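Local coordinates for protein CT_858 (Chlamydia trachomatis, PDB 3DPM) that probably acts as a serine-type endopeptidase, captured here with a lactam-bearing acyl group covalently bound in its active site, at residues 344-349 against 437-442; 361-366 against 443-448; 464-469 against 488-493. All coordinates share one frame; numbering follows the deposited sequence.

Contact 1: residues 344-349 against 437-442; sequences GSVLYL and IPLFGF. With LAS (N-acetyl-S-({(2R,3S,4R)-3-hydroxy-2-[(1S)-1-hydroxy-2-methylpropyl]-4-methyl-5-oxopyrrolidin-2-yl}carbonyl)cysteine), chain C.
Leu-347 lays its isobutyl end over one face of the Phe-440 ring, and this CH-pi contact joins the first turn of helix 346-354 to the loop between helix 409-428 and strand 444-445 in the S41 peptidase fold. CD2 of Leu-347 sits 4.1 Å from the centroid of the Phe-440 ring, only 9° off the ring normal, while Leu-347 CG lies 4.0 Å from Phe-440 CZ. The same CD2 also reaches Phe-442, with Leu-347 CD2 and Phe-442 CE2 4.1 Å apart, an oblique approach, so one methyl touches two rings. The Phe-440 side chain also touches Leu-415 of helix 409-428.

Val-346 comes to Phe-440 differently: its CB stands at the ring edge, near the ring plane, 4.3 Å from Phe-440 CE1. Its methyl CG2 turns to the bound acyl group, so a single valine borders both the loop and the ligand, although the ligand atom nearest it, C16, is doubtfully placed. Ser-345, the N-cap, holds the start of the helix by accepting a weak bond from Tyr-348 N at Ser-345 OG, and this OG is also paired with Glu-403. On the loop side, the other methyl of Val-346, CG1, anti to the backbone N (chi1 -173°), meets Leu-439 CD1 at 4.0 Å, the two side chains crossing at about a right angle.

Contact 2: residues 361-366 against 443-448; sequences LELPKH and EKIHPH
Leu-363 and Ile-445 meet because each swings its leading branch beside its own backbone N: CG of Leu-363 has chi1 -70° and CG1 of Ile-445 has chi1 -68°. The two side chains cross at about a right angle at the end of a short antiparallel ladder, by which strand 444-445 joins strand 361-368 in an antiparallel sheet that continues to strand 507-518. Both leucine methyls press against the isoleucine end from the same side, with Leu-363 CD2 3.5 Å from Ile-445 CG1 and Leu-363 CD1 3.6 Å from Ile-445 CD1. Tyr-350 of helix 346-354 touches both residues, and Val-475 of helix 468-478 adds to the apolar layer.

In the ladder, Leu-361 and Ile-445 form the hydrogen-bonded pair: Leu-361 N reaches Ile-445 O at 3.0 Å, and Ile-445 N returns to Leu-361 O at 2.7 Å. Their side chains share the buried face of the sheet, whereas the non-hydrogen-bonded pair, Glu-362 with Lys-444, projects from the other face. There the opposite charges lie beyond salt-bridge range, so any attraction is probably slight. Past the ladder, Leu-363 N donates to Glu-443 O at 3.1 Å. At the rim Glu-443 bends at chi2 toward Lys-365, making a long salt bridge, with Lys-365 NZ 4.0 Å from Glu-443 OE1.

Contact 3: residues 464-469 against 488-493; sequences QDFSCA and RTAGAG. With LAS (N-acetyl-S-({(2R,3S,4R)-3-hydroxy-2-[(1S)-1-hydroxy-2-methylpropyl]-4-methyl-5-oxopyrrolidin-2-yl}carbonyl)cysteine), chain C.
Phe-466 and Ala-490 press together obliquely, with Phe-466 CD2 just 3.3 Å from the alanine CB. Ala-492 CB lies near the ring plane at its edge; its closest contact with this side chain is with Phe-466 CB, 4.1 Å away. Phe-72 meets this ring too, edge-to-face. One residue back, the side chains of Asp-465 and Thr-489 cross at about a right angle, where Asp-465 CB touches Thr-489 CG2 at 3.9 Å. Their polar ends go to other partners: Asp-465 OD2 accepts from Asn-462 N, while Thr-489 OG1, placed between the backbone N and the carbonyl carbon (chi1 59°), pairs with Asp-470 OD1.

Two backbone bonds join the segments. Ala-490 N donates to Asp-465 O at 3.3 Å, and a weak, bent bond runs from Ser-467 N to Ala-492 O at 3.1 Å. So the loop 488-493 grips the backbone on both sides of Phe-466. The CB of Ser-467 is directed away from the loop. Its OG is bonded covalently to C18 of the ligand at 1.4 Å, and Cys-468 N makes a weak bond to the ester carbonyl oxygen O19, which Gly-344 N also approaches, consistent with an oxyanion hole. This ester link marks Ser-467 as the nucleophile of an acyl-enzyme.

In the fold
All three contacts belong to the S41 peptidase region. Contacts 1 and 2 interlock along the chain, their segments alternating, whereas contact 3 follows both. The centres of contacts 1 and 2 are about 9 Å apart, and helix 346-354 leads on to strand 361-368, which pairs with strand 444-445. Contact 3 lies about 15 Å from contact 1 and 18 Å from contact 2 (centre to centre), where strands 457-461 and 482-486 of the mixed sheet are linked through helix 468-478. Contacts 1 and 3 come together at the bound acyl group: backbone N-H groups of Gly-344 and Cys-468 both point to its carbonyl oxygen. Contact 2 lies farther off, the Leu-363 side chain about 11 Å from the ligand, its strands packed on helices 346-354 and 468-478.

Contact 1: residues 344-349 against 437-442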
loop_
_atom_site.group_PDB
_atom_site.type_symbol
_atom_site.label_atom_id
_atom_site.label_comp_id
_atom_site.label_asym_id
_atom_site.label_seq_id
_atom_site.Cartn_x
_atom_site.Cartn_y
_atom_site.Cartn_z
ATOM N N GLY A 344 -12.662 14.057 0.255
ATOM C CA GLY A 344 -12.129 13.070 1.184
ATOM C C GLY A 344 -12.981 11.813 1.328
ATOM O O GLY A 344 -13.421 11.240 0.341
ATOM N N SER A 345 -13.237 11.397 2.566
ATOM C CA SER A 345 -14.031 10.203 2.829
ATOM C C SER A 345 -15.528 10.314 2.537
ATOM O O SER A 345 -16.243 11.115 3.150
ATOM C CB SER A 345 -13.845 9.766 4.278
ATOM O OG SER A 345 -14.835 8.812 4.620
ATOM N N VAL A 346 -15.990 9.476 1.615
ATOM C CA VAL A 346 -17.392 9.425 1.197
ATOM C C VAL A 346 -18.366 9.124 2.345
ATOM O O VAL A 346 -19.402 9.779 2.486
ATOM C CB VAL A 346 -17.598 8.347 0.108
ATOM C CG1 VAL A 346 -18.999 8.418 -0.439
ATOM C CG2 VAL A 346 -16.591 8.532 -1.004
ATOM N N LEU A 347 -18.041 8.121 3.152
ATOM C CA LEU A 347 -18.905 7.750 4.266
ATOM C C LEU A 347 -19.115 8.914 5.220
ATOM O O LEU A 347 -20.231 9.174 5.661
ATOM C CB LEU A 347 -18.315 6.548 5.000
ATOM C CG LEU A 347 -18.425 5.271 4.164
ATOM C CD1 LEU A 347 -17.666 4.156 4.845
ATOM C CD2 LEU A 347 -19.899 4.905 3.979
ATOM N N TYR A 348 -18.027 9.615 5.520
ATOM C CA TYR A 348 -18.056 10.775 6.397
ATOM C C TYR A 348 -18.964 11.837 5.764
ATOM O O TYR A 348 -19.686 12.553 6.461
ATOM C CB TYR A 348 -16.629 11.306 6.565
ATOM C CG TYR A 348 -16.502 12.565 7.380
ATOM C CD1 TYR A 348 -16.851 12.586 8.733
ATOM C CD2 TYR A 348 -16.023 13.743 6.802
ATOM C CE1 TYR A 348 -16.723 13.754 9.497
ATOM C CE2 TYR A 348 -15.895 14.910 7.547
ATOM C CZ TYR A 348 -16.249 14.911 8.898
ATOM O OH TYR A 348 -16.149 16.072 9.640
ATOM N N LEU A 349 -18.926 11.933 4.438
ATOM C CA LEU A 349 -19.762 12.895 3.730
ATOM C C LEU A 349 -21.237 12.507 3.896
ATOM O O LEU A 349 -22.094 13.368 4.092
ATOM C CB LEU A 349 -19.378 12.937 2.249
ATOM C CG LEU A 349 -20.074 13.916 1.288
ATOM C CD1 LEU A 349 -21.120 13.184 0.502
ATOM C CD2 LEU A 349 -20.666 15.097 2.040
ATOM N N ILE A 437 -23.934 2.576 -10.813
ATOM C CA ILE A 437 -24.013 1.840 -9.554
ATOM C C ILE A 437 -23.638 2.769 -8.401
ATOM O O ILE A 437 -22.606 3.427 -8.444
ATOM C CB ILE A 437 -23.031 0.638 -9.560
ATOM C CG1 ILE A 437 -23.448 -0.366 -10.643
ATOM C CG2 ILE A 437 -23.000 -0.028 -8.191
ATOM C CD1 ILE A 437 -22.459 -1.498 -10.849
ATOM N N PRO A 438 -24.468 2.819 -7.345
ATOM C CA PRO A 438 -24.187 3.685 -6.200
ATOM C C PRO A 438 -23.032 3.173 -5.328
ATOM O O PRO A 438 -22.907 1.970 -5.104
ATOM C CB PRO A 438 -25.517 3.692 -5.454
ATOM C CG PRO A 438 -25.994 2.290 -5.646
ATOM C CD PRO A 438 -25.689 2.020 -7.114
ATOM N N LEU A 439 -22.184 4.083 -4.848
ATOM C CA LEU A 439 -21.070 3.693 -3.988
ATOM C C LEU A 439 -21.650 2.986 -2.764
ATOM O O LEU A 439 -22.633 3.441 -2.177
ATOM C CB LEU A 439 -20.271 4.922 -3.552
ATOM C CG LEU A 439 -19.596 5.693 -4.691
ATOM C CD1 LEU A 439 -18.880 6.926 -4.150
ATOM C CD2 LEU A 439 -18.612 4.775 -5.395
ATOM N N PHE A 440 -21.040 1.869 -2.391
ATOM C CA PHE A 440 -21.486 1.073 -1.250
ATOM C C PHE A 440 -22.925 0.583 -1.433
ATOM O O PHE A 440 -23.496 -0.024 -0.527
ATOM C CB PHE A 440 -21.381 1.877 0.052
ATOM C CG PHE A 440 -19.992 2.380 0.350
ATOM C CD1 PHE A 440 -19.604 3.660 -0.029
ATOM C CD2 PHE A 440 -19.065 1.564 0.985
ATOM C CE1 PHE A 440 -18.313 4.121 0.216
ATOM C CE2 PHE A 440 -17.765 2.015 1.238
ATOM C CZ PHE A 440 -17.393 3.298 0.849
ATOM N N GLY A 441 -23.504 0.839 -2.604
ATOM C CA GLY A 441 -24.869 0.416 -2.856
ATOM C C GLY A 441 -25.898 1.356 -2.253
ATOM O O GLY A 441 -27.108 1.140 -2.399
ATOM N N PHE A 442 -25.422 2.402 -1.579
ATOM C CA PHE A 442 -26.299 3.392 -0.947
ATOM C C PHE A 442 -27.151 4.142 -1.966
ATOM O O PHE A 442 -26.685 5.085 -2.606
ATOM C CB PHE A 442 -25.467 4.402 -0.154
ATOM C CG PHE A 442 -24.910 3.861 1.139
ATOM C CD1 PHE A 442 -24.795 2.488 1.356
ATOM C CD2 PHE A 442 -24.450 4.728 2.119
ATOM C CE1 PHE A 442 -24.226 1.995 2.529
ATOM C CE2 PHE A 442 -23.878 4.243 3.293
ATOM C CZ PHE A 442 -23.766 2.873 3.498
HETATM C C18 LAS C . -12.631 12.615 -3.033
HETATM O O19 LAS C . -12.666 13.119 -1.896
HETATM C C9 LAS C . -11.970 11.247 -3.218
HETATM C C10 LAS C . -12.892 10.295 -4.003
HETATM C C11 LAS C . -14.196 9.817 -3.367
HETATM C C16 LAS C . -14.541 10.616 -2.114
HETATM C C12 LAS C . -15.278 10.001 -4.433
HETATM O O17 LAS C . -12.134 9.120 -4.270
HETATM N N8 LAS C . -11.457 10.738 -1.902
HETATM C C6 LAS C . -10.200 10.323 -2.104
HETATM O O7 LAS C . -9.496 9.784 -1.257
HETATM C C5 LAS C . -9.758 10.506 -3.566
HETATM C C20 LAS C . -8.312 11.013 -3.598
HETATM C C3 LAS C . -10.715 11.597 -4.043
HETATM O O2 LAS C . -10.167 12.816 -3.524
#

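Contact 2: residues 361-366 against 443-448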
loop_
_atom_site.group_PDB
_atom_site.type_symbol
_atom_site.label_atom_id
_atom_site.label_comp_id
_atom_site.label_asym_id
_atom_site.label_seq_id
_atom_site.Cartn_x
_atom_site.Cartn_y
_atom_site.Cartn_z
ATOM N N LEU A 361 -32.473 11.456 0.924
ATOM C CA LEU A 361 -31.913 12.142 -0.236
ATOM C C LEU A 361 -31.394 11.136 -1.268
ATOM O O LEU A 361 -30.740 10.158 -0.908
ATOM C CB LEU A 361 -30.754 13.045 0.201
ATOM C CG LEU A 361 -30.930 13.964 1.414
ATOM C CD1 LEU A 361 -29.571 14.528 1.812
ATOM C CD2 LEU A 361 -31.911 15.081 1.093
ATOM N N GLU A 362 -31.691 11.378 -2.542
ATOM C CA GLU A 362 -31.234 10.520 -3.636
ATOM C C GLU A 362 -29.735 10.713 -3.821
ATOM O O GLU A 362 -29.231 11.831 -3.704
ATOM C CB GLU A 362 -31.925 10.906 -4.943
ATOM C CG GLU A 362 -33.403 10.590 -5.014
ATOM C CD GLU A 362 -33.656 9.120 -5.277
ATOM O OE1 GLU A 362 -33.091 8.594 -6.266
ATOM O OE2 GLU A 362 -34.417 8.496 -4.504
ATOM N N LEU A 363 -29.020 9.636 -4.127
ATOM C CA LEU A 363 -27.577 9.737 -4.330
ATOM C C LEU A 363 -27.138 9.494 -5.780
ATOM O O LEU A 363 -27.781 8.754 -6.534
ATOM C CB LEU A 363 -26.844 8.765 -3.392
ATOM C CG LEU A 363 -26.890 9.138 -1.903
ATOM C CD1 LEU A 363 -26.308 8.025 -1.036
ATOM C CD2 LEU A 363 -26.117 10.431 -1.706
ATOM N N PRO A 364 -26.053 10.162 -6.200
ATOM C CA PRO A 364 -25.558 9.979 -7.565
ATOM C C PRO A 364 -24.979 8.579 -7.679
ATOM O O PRO A 364 -24.739 7.930 -6.661
ATOM C CB PRO A 364 -24.497 11.078 -7.704
ATOM C CG PRO A 364 -24.074 11.346 -6.299
ATOM C CD PRO A 364 -25.379 11.300 -5.555
ATOM N N LYS A 365 -24.772 8.109 -8.904
ATOM C CA LYS A 365 -24.219 6.777 -9.126
ATOM C C LYS A 365 -22.934 6.852 -9.942
ATOM O O LYS A 365 -22.604 7.892 -10.513
ATOM C CB LYS A 365 -25.235 5.888 -9.844
ATOM C CG LYS A 365 -26.493 5.590 -9.049
ATOM C CD LYS A 365 -27.339 4.560 -9.786
ATOM C CE LYS A 365 -28.617 4.199 -9.036
ATOM N NZ LYS A 365 -29.550 5.353 -8.934
ATOM N N HIS A 366 -22.229 5.730 -10.021
ATOM C CA HIS A 366 -20.967 5.666 -10.735
ATOM C C HIS A 366 -20.894 4.593 -11.824
ATOM O O HIS A 366 -21.273 3.449 -11.582
ATOM C CB HIS A 366 -19.845 5.409 -9.727
ATOM C CG HIS A 366 -19.569 6.560 -8.810
ATOM N ND1 HIS A 366 -18.400 7.289 -8.866
ATOM C CD2 HIS A 366 -20.303 7.098 -7.808
ATOM C CE1 HIS A 366 -18.425 8.227 -7.937
ATOM N NE2 HIS A 366 -19.569 8.135 -7.281
ATOM N N GLU A 443 -28.402 3.718 -2.109
ATOM C CA GLU A 443 -29.327 4.351 -3.041
ATOM C C GLU A 443 -29.637 5.781 -2.610
ATOM O O GLU A 443 -29.630 6.710 -3.425
ATOM C CB GLU A 443 -30.641 3.562 -3.104
ATOM C CG GLU A 443 -30.571 2.240 -3.849
ATOM C CD GLU A 443 -30.335 2.425 -5.346
ATOM O OE1 GLU A 443 -31.106 3.190 -5.979
ATOM O OE2 GLU A 443 -29.385 1.799 -5.888
ATOM N N LYS A 444 -29.906 5.940 -1.318
ATOM C CA LYS A 444 -30.256 7.231 -0.752
ATOM C C LYS A 444 -29.703 7.435 0.652
ATOM O O LYS A 444 -29.400 6.477 1.358
ATOM C CB LYS A 444 -31.775 7.351 -0.694
ATOM C CG LYS A 444 -32.404 6.234 0.120
ATOM C CD LYS A 444 -33.927 6.266 0.096
ATOM C CE LYS A 444 -34.488 6.057 -1.301
ATOM N NZ LYS A 444 -35.975 5.928 -1.247
ATOM N N ILE A 445 -29.584 8.698 1.047
ATOM C CA ILE A 445 -29.106 9.051 2.380
ATOM C C ILE A 445 -30.307 9.021 3.320
ATOM O O ILE A 445 -31.307 9.687 3.070
ATOM C CB ILE A 445 -28.512 10.488 2.428
ATOM C CG1 ILE A 445 -27.219 10.566 1.611
ATOM C CG2 ILE A 445 -28.230 10.883 3.867
ATOM C CD1 ILE A 445 -26.095 9.717 2.165
ATOM N N HIS A 446 -30.218 8.239 4.390
ATOM C CA HIS A 446 -31.304 8.166 5.351
ATOM C C HIS A 446 -30.969 9.108 6.490
ATOM O O HIS A 446 -29.824 9.150 6.958
ATOM C CB HIS A 446 -31.467 6.733 5.856
ATOM C CG HIS A 446 -31.899 5.775 4.789
ATOM N ND1 HIS A 446 -33.147 5.828 4.205
ATOM C CD2 HIS A 446 -31.232 4.778 4.162
ATOM C CE1 HIS A 446 -33.229 4.906 3.262
ATOM N NE2 HIS A 446 -32.081 4.256 3.215
ATOM N N PRO A 447 -31.959 9.900 6.937
ATOM C CA PRO A 447 -31.748 10.853 8.029
ATOM C C PRO A 447 -31.221 10.244 9.315
ATOM O O PRO A 447 -31.698 9.202 9.763
ATOM C CB PRO A 447 -33.123 11.515 8.189
ATOM C CG PRO A 447 -34.080 10.553 7.530
ATOM C CD PRO A 447 -33.309 10.038 6.367
ATOM N N HIS A 448 -30.213 10.899 9.890
ATOM C CA HIS A 448 -29.599 10.456 11.132
ATOM C C HIS A 448 -30.714 10.260 12.159
ATOM O O HIS A 448 -31.630 11.067 12.254
ATOM C CB HIS A 448 -28.580 11.500 11.608
ATOM C CG HIS A 448 -27.729 11.042 12.751
ATOM N ND1 HIS A 448 -28.138 11.122 14.065
ATOM C CD2 HIS A 448 -26.501 10.470 12.776
ATOM C CE1 HIS A 448 -27.201 10.617 14.849
ATOM N NE2 HIS A 448 -26.197 10.214 14.091
#

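Contact 3: residues 464-469 against 488-493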
loop_
_atom_site.group_PDB
_atom_site.type_symbol
_atom_site.label_atom_id
_atom_site.label_comp_id
_atom_site.label_asym_id
_atom_site.label_seq_id
_atom_site.Cartn_x
_atom_site.Cartn_y
_atom_site.Cartn_z
ATOM N N GLN A 464 -12.814 25.592 -6.105
ATOM C CA GLN A 464 -11.786 24.811 -5.423
ATOM C C GLN A 464 -12.425 23.815 -4.461
ATOM O O GLN A 464 -11.965 23.618 -3.342
ATOM C CB GLN A 464 -10.775 25.712 -4.698
ATOM C CG GLN A 464 -9.962 26.590 -5.649
ATOM C CD GLN A 464 -8.721 27.200 -4.997
ATOM O OE1 GLN A 464 -8.805 27.791 -3.922
ATOM N NE2 GLN A 464 -7.569 27.064 -5.652
ATOM N N ASP A 465 -13.512 23.208 -4.934
ATOM C CA ASP A 465 -14.256 22.163 -4.224
ATOM C C ASP A 465 -14.137 20.945 -5.129
ATOM O O ASP A 465 -14.607 20.969 -6.268
ATOM C CB ASP A 465 -15.731 22.531 -4.090
ATOM C CG ASP A 465 -15.993 23.540 -2.991
ATOM O OD1 ASP A 465 -15.399 23.403 -1.899
ATOM O OD2 ASP A 465 -16.812 24.460 -3.208
ATOM N N PHE A 466 -13.512 19.891 -4.629
ATOM C CA PHE A 466 -13.337 18.730 -5.464
ATOM C C PHE A 466 -13.916 17.481 -4.902
ATOM O O PHE A 466 -14.292 17.418 -3.726
ATOM C CB PHE A 466 -11.876 18.421 -5.759
ATOM C CG PHE A 466 -11.059 19.620 -6.083
ATOM C CD1 PHE A 466 -10.647 20.477 -5.068
ATOM C CD2 PHE A 466 -10.666 19.891 -7.396
ATOM C CE1 PHE A 466 -9.846 21.591 -5.349
ATOM C CE2 PHE A 466 -9.864 21.003 -7.691
ATOM C CZ PHE A 466 -9.450 21.856 -6.661
ATOM N N SER A 467 -13.927 16.320 -5.768
ATOM C CA SER A 467 -14.332 15.106 -5.045
ATOM C C SER A 467 -15.535 15.450 -4.169
ATOM O O SER A 467 -16.620 15.452 -4.791
ATOM C CB SER A 467 -13.234 14.587 -4.111
ATOM O OG SER A 467 -13.293 13.148 -4.100
ATOM N N CYS A 468 -15.490 14.803 -2.872
ATOM C CA CYS A 468 -16.686 14.965 -2.077
ATOM C C CYS A 468 -17.298 16.353 -1.926
ATOM O O CYS A 468 -18.446 16.484 -1.493
ATOM C CB CYS A 468 -16.407 14.389 -0.700
ATOM S SG CYS A 468 -16.154 12.602 -0.738
ATOM N N ALA A 469 -16.525 17.389 -2.233
ATOM C CA ALA A 469 -17.041 18.743 -2.135
ATOM C C ALA A 469 -17.836 19.059 -3.411
ATOM O O ALA A 469 -18.398 20.144 -3.560
ATOM C CB ALA A 469 -15.904 19.732 -1.929
ATOM N N ARG A 488 -19.395 27.632 -9.756
ATOM C CA ARG A 488 -19.246 26.254 -10.205
ATOM C C ARG A 488 -18.056 25.515 -9.573
ATOM O O ARG A 488 -16.946 26.045 -9.498
ATOM C CB ARG A 488 -19.125 26.263 -11.736
ATOM C CG ARG A 488 -19.016 24.902 -12.412
ATOM C CD ARG A 488 -18.766 25.077 -13.912
ATOM N NE ARG A 488 -19.852 25.822 -14.543
ATOM C CZ ARG A 488 -21.044 25.310 -14.841
ATOM N NH1 ARG A 488 -21.308 24.037 -14.578
ATOM N NH2 ARG A 488 -21.983 26.080 -15.382
ATOM N N THR A 489 -18.297 24.284 -9.122
ATOM C CA THR A 489 -17.247 23.470 -8.516
ATOM C C THR A 489 -16.305 22.888 -9.576
ATOM O O THR A 489 -16.624 22.850 -10.764
ATOM C CB THR A 489 -17.845 22.320 -7.688
ATOM O OG1 THR A 489 -18.653 21.501 -8.539
ATOM C CG2 THR A 489 -18.710 22.867 -6.552
ATOM N N ALA A 490 -15.150 22.420 -9.125
ATOM C CA ALA A 490 -14.119 21.869 -9.997
ATOM C C ALA A 490 -14.525 20.755 -10.968
ATOM O O ALA A 490 -14.053 20.724 -12.110
ATOM C CB ALA A 490 -12.943 21.411 -9.152
ATOM N N GLY A 491 -15.375 19.838 -10.524
ATOM C CA GLY A 491 -15.796 18.761 -11.401
ATOM C C GLY A 491 -14.879 17.548 -11.418
ATOM O O GLY A 491 -14.536 17.029 -12.486
ATOM N N ALA A 492 -14.475 17.094 -10.236
ATOM C CA ALA A 492 -13.618 15.921 -10.120
ATOM C C ALA A 492 -14.502 14.845 -9.511
ATOM O O ALA A 492 -14.426 14.589 -8.315
ATOM C CB ALA A 492 -12.448 16.224 -9.212
ATOM N N GLY A 493 -15.337 14.209 -10.333
ATOM C CA GLY A 493 -16.252 13.213 -9.800
ATOM C C GLY A 493 -16.102 11.751 -10.184
ATOM O O GLY A 493 -16.815 11.251 -11.066
HETATM C C18 LAS C . -12.631 12.615 -3.033
HETATM O O19 LAS C . -12.666 13.119 -1.896
HETATM C C9 LAS C . -11.970 11.247 -3.218
HETATM C C10 LAS C . -12.892 10.295 -4.003
HETATM C C11 LAS C . -14.196 9.817 -3.367
HETATM C C16 LAS C . -14.541 10.616 -2.114
HETATM C C12 LAS C . -15.278 10.001 -4.433
HETATM O O17 LAS C . -12.134 9.120 -4.270
HETATM N N8 LAS C . -11.457 10.738 -1.902
HETATM C C6 LAS C . -10.200 10.323 -2.104
HETATM O O7 LAS C . -9.496 9.784 -1.257
HETATM C C5 LAS C . -9.758 10.506 -3.566
HETATM C C20 LAS C . -8.312 11.013 -3.598
HETATM C C3 LAS C . -10.715 11.597 -4.043
HETATM O O2 LAS C . -10.167 12.816 -3.524
#